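Side-chain contacts in imidazolonepropionase (Unidentified, PDB 2Q09), which catalyses the hydrolytic opening of imidazolone-5-propanoate to N-formimidoyl-L-glutamate, the third step of histidine degradation: residues 224-229 against 256-261; 272-277 against 306-311. One frame throughout, in Å; residues are numbered along the deposited sequence.

Contact 1: residues 224-229 against 256-261; sequences QTEQVY and ANFGAL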
loop_
_atom_site.group_PDB
_atom_site.type_symbol
_atom_site.label_atom_id
_atom_site.label_comp_id
_atom_site.label_asym_id
_atom_site.label_seq_id
_atom_site.Cartn_x
_atom_site.Cartn_y
_atom_site.Cartn_z
ATOM N N GLN A 224 -9.281 -16.939 15.319
ATOM C CA GLN A 224 -9.656 -15.568 15.636
ATOM C C GLN A 224 -9.669 -14.723 14.371
ATOM O O GLN A 224 -10.453 -13.783 14.251
ATOM C CB GLN A 224 -8.678 -14.987 16.650
ATOM C CG GLN A 224 -8.635 -15.781 17.943
ATOM C CD GLN A 224 -7.579 -15.281 18.897
ATOM O OE1 GLN A 224 -6.428 -15.082 18.514
ATOM N NE2 GLN A 224 -7.961 -15.084 20.153
ATOM N N THR A 225 -8.798 -15.060 13.429
ATOM C CA THR A 225 -8.725 -14.337 12.166
ATOM C C THR A 225 -9.999 -14.602 11.373
ATOM O O THR A 225 -10.548 -13.704 10.742
ATOM C CB THR A 225 -7.501 -14.790 11.327
ATOM O OG1 THR A 225 -6.289 -14.480 12.031
ATOM C CG2 THR A 225 -7.491 -14.088 9.978
ATOM N N GLU A 226 -10.475 -15.840 11.423
ATOM C CA GLU A 226 -11.685 -16.204 10.704
ATOM C C GLU A 226 -12.898 -15.449 11.228
ATOM O O GLU A 226 -13.771 -15.065 10.456
ATOM C CB GLU A 226 -11.929 -17.702 10.822
ATOM C CG GLU A 226 -13.277 -18.139 10.306
ATOM C CD GLU A 226 -13.441 -19.637 10.352
ATOM O OE1 GLU A 226 -13.171 -20.229 11.416
ATOM O OE2 GLU A 226 -13.844 -20.218 9.328
ATOM N N GLN A 227 -12.950 -15.244 12.540
ATOM C CA GLN A 227 -14.057 -14.523 13.153
ATOM C C GLN A 227 -14.138 -13.110 12.585
ATOM O O GLN A 227 -15.219 -12.604 12.296
ATOM C CB GLN A 227 -13.872 -14.469 14.672
ATOM C CG GLN A 227 -14.146 -15.790 15.376
ATOM C CD GLN A 227 -15.534 -16.317 15.082
ATOM O OE1 GLN A 227 -15.707 -17.229 14.279
ATOM N NE2 GLN A 227 -16.535 -15.729 15.720
ATOM N N VAL A 228 -12.985 -12.473 12.423
ATOM C CA VAL A 228 -12.940 -11.124 11.879
ATOM C C VAL A 228 -13.440 -11.070 10.440
ATOM O O VAL A 228 -14.324 -10.277 10.129
ATOM C CB VAL A 228 -11.513 -10.547 11.941
ATOM C CG1 VAL A 228 -11.426 -9.279 11.100
ATOM C CG2 VAL A 228 -11.143 -10.240 13.384
ATOM N N TYR A 229 -12.879 -11.902 9.565
ATOM C CA TYR A 229 -13.299 -11.917 8.164
ATOM C C TYR A 229 -14.800 -12.142 8.025
ATOM O O TYR A 229 -15.433 -11.623 7.103
ATOM C CB TYR A 229 -12.542 -12.996 7.378
ATOM C CG TYR A 229 -11.063 -12.714 7.204
ATOM C CD1 TYR A 229 -10.537 -11.456 7.477
ATOM C CD2 TYR A 229 -10.195 -13.705 6.747
ATOM C CE1 TYR A 229 -9.180 -11.188 7.301
ATOM C CE2 TYR A 229 -8.841 -13.448 6.571
ATOM C CZ TYR A 229 -8.340 -12.188 6.849
ATOM O OH TYR A 229 -6.997 -11.927 6.682
ATOM N N ALA A 256 -7.422 -16.534 1.293
ATOM C CA ALA A 256 -7.767 -16.856 -0.085
ATOM C C ALA A 256 -9.190 -17.406 -0.168
ATOM O O ALA A 256 -9.912 -17.138 -1.128
ATOM C CB ALA A 256 -6.775 -17.870 -0.655
ATOM N N ASN A 257 -9.598 -18.176 0.838
ATOM C CA ASN A 257 -10.939 -18.749 0.851
ATOM C C ASN A 257 -12.004 -17.699 1.121
ATOM O O ASN A 257 -13.184 -17.919 0.865
ATOM C CB ASN A 257 -11.040 -19.862 1.893
ATOM C CG ASN A 257 -10.232 -21.085 1.513
ATOM O OD1 ASN A 257 -10.124 -21.430 0.336
ATOM N ND2 ASN A 257 -9.670 -21.761 2.508
ATOM N N PHE A 258 -11.577 -16.553 1.635
ATOM C CA PHE A 258 -12.480 -15.451 1.930
ATOM C C PHE A 258 -12.430 -14.406 0.822
ATOM O O PHE A 258 -13.044 -13.347 0.931
ATOM C CB PHE A 258 -12.108 -14.812 3.274
ATOM C CG PHE A 258 -12.891 -15.352 4.440
ATOM C CD1 PHE A 258 -14.170 -14.877 4.714
ATOM C CD2 PHE A 258 -12.359 -16.344 5.257
ATOM C CE1 PHE A 258 -14.909 -15.382 5.779
ATOM C CE2 PHE A 258 -13.093 -16.860 6.327
ATOM C CZ PHE A 258 -14.372 -16.371 6.588
ATOM N N GLY A 259 -11.695 -14.711 -0.246
ATOM C CA GLY A 259 -11.587 -13.781 -1.354
ATOM C C GLY A 259 -10.798 -12.531 -0.994
ATOM O O GLY A 259 -11.143 -11.426 -1.416
ATOM N N ALA A 260 -9.738 -12.704 -0.212
ATOM C CA ALA A 260 -8.912 -11.575 0.200
ATOM C C ALA A 260 -8.361 -10.841 -1.016
ATOM O O ALA A 260 -8.074 -11.450 -2.044
ATOM C CB ALA A 260 -7.762 -12.065 1.068
ATOM N N LEU A 261 -8.224 -9.524 -0.901
ATOM C CA LEU A 261 -7.673 -8.719 -1.984
ATOM C C LEU A 261 -6.180 -9.034 -2.085
ATOM O O LEU A 261 -5.604 -9.064 -3.175
ATOM C CB LEU A 261 -7.855 -7.228 -1.692
ATOM C CG LEU A 261 -9.273 -6.651 -1.727
ATOM C CD1 LEU A 261 -9.262 -5.224 -1.216
ATOM C CD2 LEU A 261 -9.808 -6.708 -3.145
#
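Tyr229 lays its CB over the middle of the Phe258 ring, 3.6 Å from the ring centroid and 9° off the normal, a CH-pi contact. The tyrosine ring follows as an edge-to-face pair, its edge turned to the same phenyl face with the planes at 64°; Tyr229 CD2 comes 3.7 Å from Phe258 CD2. A flat phenyl at Phe258 offers a face wide enough for both methylene and ring edge. With CG anti to its carbonyl carbon (chi1 -68°), Tyr229 runs its ring past the phenyl group toward the barrel, where OH hydrogen-bonds to Lys240 O; a phenol thus suits a buried site with a waiting carbonyl. In this amidohydrolase TIM barrel, helix 222-234 lies outside strand 210-213 and here meets the end of the next helix, 251-257. That end is a Schellman motif: Gly259, at positive phi, is C-prime, and Ala260 N reaches back to Ala255 O. The apolar remainder is slight: Glu226 CG lies 4.2 Å from Phe258 CE2, while its extended chain carries the carboxylate onward, nearly perpendicular to the ring. A serine in place of Phe258 would probably uncover the Tyr229 methylene and ring edge and open a gap beside helix 222-234.

Contact 2: residues 272-277 against 306-311; sequences EGIQAL and RKAGVP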
loop_
_atom_site.group_PDB
_atom_site.type_symbol
_atom_site.label_atom_id
_atom_site.label_comp_id
_atom_site.label_asym_id
_atom_site.label_seq_id
_atom_site.Cartn_x
_atom_site.Cartn_y
_atom_site.Cartn_z
ATOM N N GLU A 272 1.043 -25.006 -0.803
ATOM C CA GLU A 272 -0.406 -25.118 -0.698
ATOM C C GLU A 272 -1.040 -23.735 -0.701
ATOM O O GLU A 272 -2.050 -23.504 -1.362
ATOM C CB GLU A 272 -0.785 -25.858 0.587
ATOM C CG GLU A 272 -0.294 -27.300 0.654
ATOM C CD GLU A 272 1.221 -27.425 0.612
ATOM O OE1 GLU A 272 1.902 -26.692 1.357
ATOM O OE2 GLU A 272 1.729 -28.266 -0.158
ATOM N N GLY A 273 -0.441 -22.817 0.049
ATOM C CA GLY A 273 -0.957 -21.463 0.105
ATOM C C GLY A 273 -0.825 -20.782 -1.239
ATOM O O GLY A 273 -1.747 -20.108 -1.702
ATOM N N ILE A 274 0.325 -20.963 -1.876
ATOM C CA ILE A 274 0.574 -20.363 -3.179
ATOM C C ILE A 274 -0.473 -20.842 -4.176
ATOM O O ILE A 274 -0.980 -20.057 -4.979
ATOM C CB ILE A 274 1.990 -20.718 -3.690
ATOM C CG1 ILE A 274 3.039 -20.039 -2.801
ATOM C CG2 ILE A 274 2.149 -20.293 -5.143
ATOM C CD1 ILE A 274 4.467 -20.280 -3.230
ATOM N N GLN A 275 -0.803 -22.125 -4.107
ATOM C CA GLN A 275 -1.801 -22.701 -4.999
ATOM C C GLN A 275 -3.160 -22.050 -4.752
ATOM O O GLN A 275 -3.919 -21.805 -5.685
ATOM C CB GLN A 275 -1.907 -24.216 -4.782
ATOM C CG GLN A 275 -0.593 -24.978 -4.920
ATOM C CD GLN A 275 0.277 -24.471 -6.057
ATOM O OE1 GLN A 275 -0.213 -24.135 -7.135
ATOM N NE2 GLN A 275 1.582 -24.433 -5.821
ATOM N N ALA A 276 -3.456 -21.765 -3.484
ATOM C CA ALA A 276 -4.721 -21.142 -3.116
ATOM C C ALA A 276 -4.768 -19.721 -3.649
ATOM O O ALA A 276 -5.788 -19.283 -4.175
ATOM C CB ALA A 276 -4.879 -21.135 -1.599
ATOM N N LEU A 277 -3.663 -18.994 -3.501
ATOM C CA LEU A 277 -3.601 -17.622 -3.984
ATOM C C LEU A 277 -3.810 -17.573 -5.493
ATOM O O LEU A 277 -4.567 -16.746 -5.992
ATOM C CB LEU A 277 -2.251 -16.984 -3.626
ATOM C CG LEU A 277 -1.881 -16.978 -2.137
ATOM C CD1 LEU A 277 -0.710 -16.032 -1.912
ATOM C CD2 LEU A 277 -3.075 -16.538 -1.303
ATOM N N ARG A 306 6.285 -16.752 -8.674
ATOM C CA ARG A 306 6.399 -16.473 -10.094
ATOM C C ARG A 306 5.968 -17.686 -10.903
ATOM O O ARG A 306 5.179 -17.563 -11.842
ATOM C CB ARG A 306 7.832 -16.089 -10.465
ATOM C CG ARG A 306 8.088 -14.607 -10.416
ATOM C CD ARG A 306 9.237 -14.230 -11.336
ATOM N NE ARG A 306 10.517 -14.714 -10.837
ATOM C CZ ARG A 306 11.442 -13.938 -10.283
ATOM N NH1 ARG A 306 11.231 -12.638 -10.155
ATOM N NH2 ARG A 306 12.583 -14.466 -9.865
ATOM N N LYS A 307 6.488 -18.858 -10.543
ATOM C CA LYS A 307 6.135 -20.077 -11.261
ATOM C C LYS A 307 4.631 -20.305 -11.281
ATOM O O LYS A 307 4.095 -20.811 -12.267
ATOM C CB LYS A 307 6.817 -21.284 -10.629
ATOM C CG LYS A 307 8.312 -21.322 -10.867
ATOM C CD LYS A 307 8.938 -22.513 -10.173
ATOM C CE LYS A 307 10.419 -22.594 -10.468
ATOM N NZ LYS A 307 11.083 -23.641 -9.645
ATOM N N ALA A 308 3.953 -19.931 -10.199
ATOM C CA ALA A 308 2.503 -20.109 -10.100
ATOM C C ALA A 308 1.726 -18.949 -10.714
ATOM O O ALA A 308 0.500 -18.975 -10.755
ATOM C CB ALA A 308 2.093 -20.302 -8.642
ATOM N N GLY A 309 2.435 -17.931 -11.186
ATOM C CA GLY A 309 1.765 -16.800 -11.805
ATOM C C GLY A 309 1.020 -15.884 -10.846
ATOM O O GLY A 309 0.131 -15.143 -11.258
ATOM N N VAL A 310 1.374 -15.926 -9.567
ATOM C CA VAL A 310 0.709 -15.067 -8.591
ATOM C C VAL A 310 1.275 -13.658 -8.720
ATOM O O VAL A 310 2.481 -13.452 -8.595
ATOM C CB VAL A 310 0.932 -15.568 -7.152
ATOM C CG1 VAL A 310 0.320 -14.589 -6.149
ATOM C CG2 VAL A 310 0.298 -16.936 -6.977
ATOM N N PRO A 311 0.412 -12.668 -8.994
ATOM C CA PRO A 311 0.883 -11.286 -9.129
ATOM C C PRO A 311 1.465 -10.783 -7.810
ATOM O O PRO A 311 0.900 -11.009 -6.744
ATOM C CB PRO A 311 -0.373 -10.534 -9.544
ATOM C CG PRO A 311 -1.477 -11.329 -8.915
ATOM C CD PRO A 311 -1.047 -12.753 -9.173
#
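Ile274 and Ala308 meet methyl to methyl: the branch CG2 of the isoleucine presses on the alanine CB at 3.5 Å, tighter than usual for two carbons. The isoleucine holds CG2 anti to its backbone N, which puts this methyl beside its own carbonyl and on the flank of helix 271-280 that faces 306-311, while CG1 (chi1 -67°) leads off beside the backbone N. Ala308 points its CB toward that helix, and a side chain no larger than a methyl fits so close an approach. Gly309 follows at positive phi in a Schellman motif, with its N bonded to Arg306 O at 2.8 Å, and the chain turns from helix 302-307 toward strand 312-314 of the TIM barrel. Val310 then also directs its side chain at the helix. Its CG2 lies 3.9 Å from Ile274 O and 4.2 Å from both Ile274 CG2 and Leu277 CB, so one methyl touches two residues about one turn apart on the helix. Leu277 offers its CB here; its CD2 packs on Ala256, and the side chain also touches Leu269. A beta-branched valine suits this entry to the barrel, where it also touches Ala284. No hydrogen bond or charge pair joins the two segments, so their hold on each other rests on the close fit of aliphatic groups and on the burial of Ile274, Leu277 and Val310 from water.

How the contacts relate
Both contacts join a helix on the outside of the barrel to the turn that follows another helix, itself ended by a Schellman motif, and each turn leads into a barrel strand. Contact 2 is the more buried and wholly aliphatic. Contact 1 is partly buried and aromatic, and the side chain of Tyr229, its buried member, comes within about 8 Å of that of the metal ligand His242, whereas contact 2 lies away from the metal and inhibitor sites. Their centres are 18 Å apart, yet they touch: Ala256 CB, in the last turn of helix 251-257, packs 3.9 Å from Ala276 CB. Helices 222-234, 251-257, 271-280 and 302-307 are thus linked in series.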